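Local coordinates for RND efflux system, outer membrane lipoprotein, NodT family (Burkholderia mallei, PDB 6U94), which probably serves as the outer-membrane channel of a tripartite RND efflux system, at residues Y174-L177 and L178-A182; I285-A288 and E289-I293; D419-G422 and V423-A426. All blocks are in the same frame, centred on the assembly; numbering follows the deposited sequence.

Contact 1 of 3, residues Y174-L177 and L178-A182; sequences YLTL and LADRA
Leu178 lies over one face of the Tyr174 ring, one helical turn further on. Its CG stands 4.3 Å from the ring centroid and 15° off the ring normal, a CH-pi contact. Of its carbons, CD1 comes nearest the ring, with Leu178 CD1 3.6 Å from Tyr174 CE2. The tyrosine has its CG anti to the backbone N (chi1 178°), which lays the ring alongside Leu178. Tyr174 OH is buried and has no polar partner in the model. The backbone here is regular. The N-H groups of Leu178, Ala179, Asp180 and Arg181 are each taken up by the carbonyl four residues back. Asp180 N to Thr176 O, at 2.9 Å, is one of these bonds. This is the i to i+4 pattern of the long helix 156-203, part of the helical bundle expected of an outer membrane factor. Asp180 and Thr176 point the same way, with Thr176 CG2 3.6 Å from Asp180 OD2. Thr176 OG1 is bonded to the carbonyl of Asn172. Asp180 OD2 makes a salt bridge with Arg90, and OD1 is hydrogen-bonded to a bound glycerol, probably from the crystallisation liquor. Asp239 brings a second carboxylate close to OD2, which may raise the pKa of the pair, while Arg90 would offset this. The Arg181 chain is extended from CG to NE and crosses Leu177 at a slant. Arg181 NH2 is 3.9 Å from Leu177 CD2, and the same nitrogen is hydrogen-bonded to the carbonyl of Val255.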
# COMPACT_ATOMS: atom_id res chain seq x y z
N TYR A 174 2.37 9.97 4.03
CA TYR A 174 3.22 10.99 3.41
C TYR A 174 3.34 10.77 1.91
O TYR A 174 3.38 11.74 1.14
CB TYR A 174 4.60 10.98 4.07
CG TYR A 174 5.58 11.98 3.48
CD1 TYR A 174 5.41 13.34 3.66
CD2 TYR A 174 6.68 11.55 2.75
CE1 TYR A 174 6.30 14.25 3.12
CE2 TYR A 174 7.58 12.45 2.21
CZ TYR A 174 7.39 13.80 2.40
OH TYR A 174 8.28 14.70 1.86
N LEU A 175 3.39 9.51 1.47
CA LEU A 175 3.37 9.23 0.04
C LEU A 175 2.05 9.65 -0.58
O LEU A 175 2.03 10.26 -1.65
CB LEU A 175 3.65 7.74 -0.20
CG LEU A 175 5.09 7.31 0.06
CD1 LEU A 175 5.26 5.81 -0.15
CD2 LEU A 175 6.04 8.09 -0.83
N THR A 176 0.94 9.33 0.09
CA THR A 176 -0.37 9.79 -0.39
C THR A 176 -0.43 11.31 -0.45
O THR A 176 -1.05 11.88 -1.35
CB THR A 176 -1.48 9.23 0.51
OG1 THR A 176 -1.52 7.80 0.39
CG2 THR A 176 -2.83 9.81 0.12
N LEU A 177 0.22 11.99 0.51
CA LEU A 177 0.28 13.44 0.47
C LEU A 177 0.97 13.93 -0.80
O LEU A 177 0.45 14.79 -1.52
CB LEU A 177 1.00 13.97 1.71
CG LEU A 177 1.25 15.48 1.75
CD1 LEU A 177 -0.07 16.24 1.75
CD2 LEU A 177 2.08 15.85 2.97
N LEU A 178 2.15 13.38 -1.10
CA LEU A 178 2.88 13.80 -2.29
C LEU A 178 2.12 13.46 -3.56
O LEU A 178 2.24 14.17 -4.56
CB LEU A 178 4.26 13.15 -2.30
CG LEU A 178 5.13 13.44 -1.07
CD1 LEU A 178 6.51 12.84 -1.24
CD2 LEU A 178 5.21 14.94 -0.83
N ALA A 179 1.32 12.39 -3.54
CA ALA A 179 0.51 12.06 -4.70
C ALA A 179 -0.63 13.05 -4.88
O ALA A 179 -0.90 13.51 -6.00
CB ALA A 179 -0.04 10.63 -4.57
N ASP A 180 -1.30 13.42 -3.79
CA ASP A 180 -2.41 14.37 -3.87
C ASP A 180 -1.94 15.77 -4.25
O ASP A 180 -2.73 16.54 -4.81
CB ASP A 180 -3.17 14.41 -2.54
CG ASP A 180 -4.19 13.29 -2.44
OD1 ASP A 180 -4.82 12.96 -3.46
OD2 ASP A 180 -4.38 12.74 -1.33
N ARG A 181 -0.68 16.11 -3.96
CA ARG A 181 -0.14 17.38 -4.44
C ARG A 181 0.05 17.35 -5.96
O ARG A 181 -0.33 18.29 -6.66
CB ARG A 181 1.18 17.69 -3.75
CG ARG A 181 1.07 18.07 -2.29
CD ARG A 181 2.44 18.38 -1.71
NE ARG A 181 2.38 18.72 -0.29
CZ ARG A 181 3.44 19.06 0.43
NH1 ARG A 181 4.64 19.11 -0.14
NH2 ARG A 181 3.31 19.35 1.72
N ALA A 182 0.63 16.26 -6.47
CA ALA A 182 0.77 16.10 -7.91
C ALA A 182 -0.58 16.14 -8.60
O ALA A 182 -0.72 16.73 -9.68
CB ALA A 182 1.50 14.80 -8.23

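Contact 2 of 3, residues I285-A288 and E289-I293; sequences IMAA and EHRLI
Glu289 carries its CG anti to its own carbonyl carbon (chi1 -64°), which lays the start of the side chain back over the preceding turn. Glu289 CG then sits 3.2 Å from Ile285 O and 4.2 Å from Ile285 CG2. Beyond CG the glutamate is extended. The two side chains cross obliquely, and the carboxylate goes on to its partners Arg303 and Tyr367. Arg291 starts the same way but bends at chi3 (-132°). The bend brings the guanidinium back beside the preceding turn, with Ala288 CA meeting it obliquely. One face of it lies over Ala287 O, which is 3.8 Å above the plane and offset toward the rim. Arg291 NH1 approaches Ala288 CA at 3.6 Å, and Arg291 NH2 lies 4.1 Å from Ala287 CB. Ala287 O is already bonded to Arg291 N at 3.0 Å. Leu292 N to Ala288 O is longer, at 3.3 Å. These are ordinary i to i+4 bonds of the short helix 283-294. Glu289 OE2 has two partners, a salt bridge from Arg303 and a hydrogen bond with Tyr367 OH. Both would tend to keep the carboxylate ionised. Ala288 and Leu292 pack on Tyr367 of helix 362-415, while Glu289 and Leu292 touch Ile299 of helix 299-306. On another side Met286 meets Glu156, Glu157 and Arg160 of helix 156-203.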
# COMPACT_ATOMS: atom_id res chain seq x y z
N ILE A 285 3.54 -15.04 13.58
CA ILE A 285 4.34 -16.25 13.68
C ILE A 285 5.09 -16.30 15.02
O ILE A 285 5.27 -17.37 15.59
CB ILE A 285 5.30 -16.38 12.48
CG1 ILE A 285 4.49 -16.57 11.19
CG2 ILE A 285 6.28 -17.54 12.67
CD1 ILE A 285 5.34 -16.88 9.99
N MET A 286 5.52 -15.14 15.53
CA MET A 286 6.12 -15.08 16.86
C MET A 286 5.16 -15.58 17.92
O MET A 286 5.52 -16.40 18.77
CB MET A 286 6.56 -13.65 17.17
CG MET A 286 7.61 -13.07 16.23
SD MET A 286 7.97 -11.35 16.60
CE MET A 286 8.59 -11.50 18.28
N ALA A 287 3.91 -15.10 17.88
CA ALA A 287 2.92 -15.54 18.85
C ALA A 287 2.62 -17.03 18.69
O ALA A 287 2.43 -17.74 19.69
CB ALA A 287 1.64 -14.71 18.72
N ALA A 288 2.57 -17.51 17.45
CA ALA A 288 2.30 -18.92 17.22
C ALA A 288 3.43 -19.80 17.75
O ALA A 288 3.17 -20.87 18.32
CB ALA A 288 2.06 -19.18 15.73
N GLU A 289 4.68 -19.37 17.57
CA GLU A 289 5.80 -20.13 18.11
C GLU A 289 5.85 -20.04 19.63
O GLU A 289 6.25 -21.01 20.29
CB GLU A 289 7.11 -19.64 17.50
CG GLU A 289 7.20 -19.87 15.99
CD GLU A 289 8.60 -19.70 15.43
OE1 GLU A 289 9.31 -18.77 15.86
OE2 GLU A 289 8.98 -20.51 14.56
N HIS A 290 5.45 -18.91 20.21
CA HIS A 290 5.39 -18.77 21.66
C HIS A 290 4.38 -19.73 22.26
O HIS A 290 4.62 -20.34 23.31
CB HIS A 290 5.04 -17.32 22.01
CG HIS A 290 4.86 -17.07 23.48
ND1 HIS A 290 3.73 -17.43 24.17
CD2 HIS A 290 5.67 -16.46 24.38
CE1 HIS A 290 3.85 -17.08 25.44
NE2 HIS A 290 5.01 -16.48 25.59
N ARG A 291 3.22 -19.87 21.61
CA ARG A 291 2.20 -20.79 22.11
C ARG A 291 2.70 -22.23 22.09
O ARG A 291 2.34 -23.03 22.96
CB ARG A 291 0.91 -20.66 21.29
CG ARG A 291 -0.01 -19.55 21.75
CD ARG A 291 -1.33 -19.58 20.99
NE ARG A 291 -1.69 -18.26 20.50
CZ ARG A 291 -1.56 -17.86 19.23
NH1 ARG A 291 -1.08 -18.70 18.32
NH2 ARG A 291 -1.92 -16.64 18.88
N LEU A 292 3.51 -22.58 21.10
CA LEU A 292 4.03 -23.95 21.01
C LEU A 292 5.09 -24.20 22.07
O LEU A 292 5.17 -25.31 22.62
CB LEU A 292 4.58 -24.22 19.62
CG LEU A 292 3.58 -24.48 18.49
CD1 LEU A 292 4.25 -24.30 17.15
CD2 LEU A 292 3.01 -25.89 18.62
N ILE A 293 5.92 -23.19 22.36
CA ILE A 293 6.93 -23.34 23.40
C ILE A 293 6.27 -23.59 24.75
O ILE A 293 6.67 -24.48 25.51
CB ILE A 293 7.85 -22.11 23.45
CG1 ILE A 293 8.70 -22.03 22.19
CG2 ILE A 293 8.75 -22.15 24.68
CD1 ILE A 293 9.18 -20.64 21.84

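Contact 3 of 3, residues D419-G422 and V423-A426; sequences DYFG and VFDA
Asp425 N donates to Phe421 O at 2.8 Å, a straight bond with an N-H...O angle of 165°. The two side chains lie side by side and point the same way. Asp425 CB sits over one face of the Phe421 ring, 4.1 Å from Phe421 CZ and near the rim. The ring and carboxylate planes are 22° apart. Phe421 also meets Phe424 obliquely, with Phe421 CD1 4.1 Å from Phe424 CD2. Tyr420 has its CG anti to the backbone N (chi1 -175°), and its ring lies with one face over Phe424 N. On that same side Tyr420 CE1 touches Val423 CG1 at 3.7 Å, and Tyr420 CE2 is 4.0 Å from Phe424 CB. Both side chains cross the tyrosine at about a right angle. The contact lies near the N-terminal end of helix 421-454, with Asp419 before the turn that leads into it. Asp419 caps it with a weak bond, Phe421 N to Asp419 OD1 at 3.3 Å. Farther along, Asp425 OD1 forms a salt bridge with Arg428 in the same helix. The Tyr420 ring packs among three helices. Its OH is hydrogen-bonded to Gln221 of helix 211-247, its ring is edge-to-face with Phe413 of helix 362-415, and it touches Ala197 and Ile201 of helix 156-203. Val423 packs on Ala409 and Phe413, and Phe421 and Phe424 both rest on Arg217.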
# COMPACT_ATOMS: atom_id res chain seq x y z
N ASP A 419 -14.49 20.09 -36.42
CA ASP A 419 -15.13 20.87 -35.37
C ASP A 419 -14.40 20.70 -34.04
O ASP A 419 -13.50 19.86 -33.89
CB ASP A 419 -16.60 20.47 -35.23
CG ASP A 419 -16.79 18.96 -35.13
OD1 ASP A 419 -16.15 18.33 -34.27
OD2 ASP A 419 -17.61 18.41 -35.90
N TYR A 420 -14.80 21.51 -33.06
CA TYR A 420 -14.11 21.53 -31.77
C TYR A 420 -14.37 20.29 -30.93
O TYR A 420 -13.65 20.06 -29.95
CB TYR A 420 -14.51 22.77 -30.97
CG TYR A 420 -13.75 22.91 -29.67
CD1 TYR A 420 -12.41 23.29 -29.67
CD2 TYR A 420 -14.36 22.64 -28.45
CE1 TYR A 420 -11.70 23.40 -28.48
CE2 TYR A 420 -13.66 22.75 -27.27
CZ TYR A 420 -12.33 23.13 -27.29
OH TYR A 420 -11.63 23.24 -26.11
N PHE A 421 -15.37 19.47 -31.28
CA PHE A 421 -15.68 18.30 -30.47
C PHE A 421 -14.47 17.38 -30.32
O PHE A 421 -14.28 16.77 -29.26
CB PHE A 421 -16.86 17.53 -31.06
CG PHE A 421 -17.09 16.19 -30.43
CD1 PHE A 421 -17.69 16.10 -29.18
CD2 PHE A 421 -16.69 15.03 -31.06
CE1 PHE A 421 -17.90 14.86 -28.59
CE2 PHE A 421 -16.89 13.79 -30.47
CZ PHE A 421 -17.50 13.71 -29.23
N GLY A 422 -13.64 17.28 -31.36
CA GLY A 422 -12.49 16.39 -31.30
C GLY A 422 -11.47 16.82 -30.26
O GLY A 422 -10.89 15.98 -29.56
N VAL A 423 -11.24 18.13 -30.14
CA VAL A 423 -10.36 18.63 -29.08
C VAL A 423 -10.99 18.38 -27.72
O VAL A 423 -10.32 17.95 -26.77
CB VAL A 423 -10.06 20.13 -29.30
CG1 VAL A 423 -9.24 20.68 -28.15
CG2 VAL A 423 -9.35 20.34 -30.63
N PHE A 424 -12.30 18.64 -27.60
CA PHE A 424 -13.00 18.44 -26.33
C PHE A 424 -12.90 16.99 -25.87
O PHE A 424 -12.54 16.72 -24.72
CB PHE A 424 -14.46 18.87 -26.48
CG PHE A 424 -15.35 18.37 -25.38
CD1 PHE A 424 -15.36 18.99 -24.15
CD2 PHE A 424 -16.18 17.28 -25.58
CE1 PHE A 424 -16.17 18.54 -23.13
CE2 PHE A 424 -17.00 16.82 -24.56
CZ PHE A 424 -16.99 17.45 -23.33
N ASP A 425 -13.21 16.05 -26.76
CA ASP A 425 -13.22 14.64 -26.37
C ASP A 425 -11.83 14.14 -26.02
O ASP A 425 -11.65 13.37 -25.08
CB ASP A 425 -13.83 13.80 -27.49
CG ASP A 425 -13.92 12.33 -27.13
OD1 ASP A 425 -14.02 12.01 -25.93
OD2 ASP A 425 -13.87 11.49 -28.05
N ALA A 426 -10.81 14.57 -26.78
CA ALA A 426 -9.46 14.09 -26.54
C ALA A 426 -8.89 14.67 -25.24
O ALA A 426 -8.24 13.95 -24.47
CB ALA A 426 -8.56 14.44 -27.72

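How the contacts relate
From the N terminus, contact 1 comes first, in the long helix 156-203. Contact 2 follows in the short helix 283-294, and contact 3 lies near the start of helix 421-454. The three are in series. Each joins adjacent turns, so none closes a long loop, and none nest or cross. Contact 2 lies on the opposite side of the chain's centre from both others, its centre about 64 Å from that of contact 3. The nearest atoms of contacts 1 and 3 are about 17 Å apart. Helix 421-454 ties these two directly, packing on contact 1 through Val438, Leu442 and Leu445. Helix 211-247 borders both. Helix 156-203 also packs against contacts 2 and 3, and helix 362-415 borders them too.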